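Local atomic coordinates of pectate lyase/Amb allergen (Acidovorax citrulli, PDB entry 4HWV), a protein that probably cleaves pectate as a calcium-binding, secreted lyase of the polysaccharide lyase 1 family. Residues L371-K376 and A406-C411. Numbering follows the deposited sequence.
Sequences LGQSGK and ARTQDC
A type II beta turn between two strands of the right-handed parallel beta-helix, 369-371 and 376-387, meets the first turns of helix 405-414 through Gln373 and Ser374. The turn runs from Gly372 to Gly375, and Gly375 N bonds to Gly372 O at 3.0 Å. Gln373 carries most of the contact. Its CG lies anti to the backbone N (chi1 -169°) and the chain bends at chi2, which brings the amide against the helix. There Gln373 CD packs on Arg407 CB at 3.7 Å. Gln373 NE2 lies 3.0 Å from Thr408 OG1, and that hydroxyl also hydrogen-bonds to Ser404 O. OE1 of Gln373 accepts from Ser404 N, so the residues leading into the helix hold the other end of the amide. One water joins the two segments. It accepts from Gln373 NE2 at 3.0 Å and donates to Ser374 OG at 2.7 Å. Its bond to Arg407 O is weak, at 3.1 Å. Ser374 OG also bonds to Cys420 O and lies 4.2 Å from Cys411 SG. That sulfur forms the disulfide with Cys420, so the serine sits beside the covalent link of the two short helices. Lys376 NZ returns to Ser374 O at 2.9 Å and also reaches Glu419 O, tying the turn to the helix 417-420. Beyond CB, the end of the Arg407 side chain leads away from the turn, and its guanidinium forms a salt bridge with Asp410. The contact lies away from the calcium site. It is a polar, water-bridged packing of a short helix, in the connection between strands 399-401 and 423-427, against a tight turn of a pectate lyase beta-helix.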
# COMPACT_ATOMS: atom_id res chain seq x y z
N LEU A 371 -8.73 -29.10 -5.05
CA LEU A 371 -8.48 -30.47 -4.59
C LEU A 371 -7.16 -30.93 -5.18
O LEU A 371 -7.10 -31.31 -6.35
CB LEU A 371 -9.61 -31.41 -5.02
CG LEU A 371 -9.39 -32.90 -4.72
CD1 LEU A 371 -9.19 -33.15 -3.25
CD2 LEU A 371 -10.55 -33.73 -5.27
N GLY A 372 -6.10 -30.84 -4.39
CA GLY A 372 -4.82 -31.37 -4.79
C GLY A 372 -4.62 -32.80 -4.36
O GLY A 372 -5.54 -33.49 -3.90
N GLN A 373 -3.38 -33.25 -4.51
CA GLN A 373 -3.06 -34.67 -4.39
C GLN A 373 -3.45 -35.24 -3.04
O GLN A 373 -2.91 -34.82 -2.02
CB GLN A 373 -1.57 -34.88 -4.59
CG GLN A 373 -1.20 -36.35 -4.76
CD GLN A 373 -1.82 -36.97 -5.98
OE1 GLN A 373 -1.92 -36.33 -7.02
NE2 GLN A 373 -2.24 -38.23 -5.85
N SER A 374 -4.39 -36.19 -3.04
CA SER A 374 -4.86 -36.88 -1.83
C SER A 374 -5.51 -35.95 -0.80
O SER A 374 -5.69 -36.31 0.36
CB SER A 374 -3.75 -37.70 -1.17
OG SER A 374 -3.30 -38.73 -2.04
N GLY A 375 -5.88 -34.75 -1.23
CA GLY A 375 -6.64 -33.87 -0.37
C GLY A 375 -8.04 -34.42 -0.14
O GLY A 375 -8.58 -35.18 -0.95
N LYS A 376 -8.64 -34.02 0.97
CA LYS A 376 -10.00 -34.45 1.30
C LYS A 376 -10.75 -33.22 1.78
O LYS A 376 -10.66 -32.82 2.95
CB LYS A 376 -9.96 -35.58 2.33
CG LYS A 376 -9.22 -36.82 1.79
CD LYS A 376 -9.06 -37.93 2.81
CE LYS A 376 -8.09 -38.98 2.26
NZ LYS A 376 -6.73 -38.39 2.06
N ALA A 406 -0.40 -41.79 -10.42
CA ALA A 406 0.84 -42.49 -10.08
C ALA A 406 1.21 -42.19 -8.62
O ALA A 406 1.61 -43.09 -7.85
CB ALA A 406 1.97 -42.08 -11.02
N ARG A 407 1.01 -40.94 -8.23
CA ARG A 407 1.26 -40.53 -6.86
C ARG A 407 0.28 -41.19 -5.88
O ARG A 407 0.68 -41.60 -4.79
CB ARG A 407 1.23 -39.01 -6.73
CG ARG A 407 2.40 -38.31 -7.46
CD ARG A 407 3.75 -38.80 -6.90
NE ARG A 407 4.90 -38.12 -7.48
CZ ARG A 407 5.90 -38.74 -8.12
NH1 ARG A 407 5.89 -40.06 -8.27
NH2 ARG A 407 6.90 -38.03 -8.61
N THR A 408 -0.98 -41.34 -6.29
CA THR A 408 -1.97 -42.08 -5.50
C THR A 408 -1.51 -43.50 -5.20
O THR A 408 -1.64 -44.00 -4.06
CB THR A 408 -3.32 -42.11 -6.23
OG1 THR A 408 -3.76 -40.77 -6.48
CG2 THR A 408 -4.38 -42.87 -5.39
N GLN A 409 -0.96 -44.18 -6.20
CA GLN A 409 -0.52 -45.56 -6.00
C GLN A 409 0.74 -45.63 -5.14
O GLN A 409 0.89 -46.53 -4.32
CB GLN A 409 -0.33 -46.27 -7.35
CG GLN A 409 -0.48 -47.79 -7.30
CD GLN A 409 -1.81 -48.26 -6.72
OE1 GLN A 409 -1.90 -49.34 -6.13
NE2 GLN A 409 -2.85 -47.44 -6.88
N ASP A 410 1.64 -44.67 -5.32
CA ASP A 410 2.83 -44.56 -4.46
C ASP A 410 2.41 -44.40 -2.99
O ASP A 410 2.97 -45.02 -2.07
CB ASP A 410 3.70 -43.37 -4.89
CG ASP A 410 4.34 -43.55 -6.27
OD1 ASP A 410 4.33 -44.68 -6.81
OD2 ASP A 410 4.86 -42.54 -6.82
N CYS A 411 1.39 -43.59 -2.78
CA CYS A 411 0.89 -43.26 -1.47
C CYS A 411 0.36 -44.49 -0.74
O CYS A 411 0.58 -44.66 0.46
CB CYS A 411 -0.23 -42.24 -1.66
SG CYS A 411 -0.93 -41.61 -0.15
O HOH W 1 -1.03 -39.44 -3.33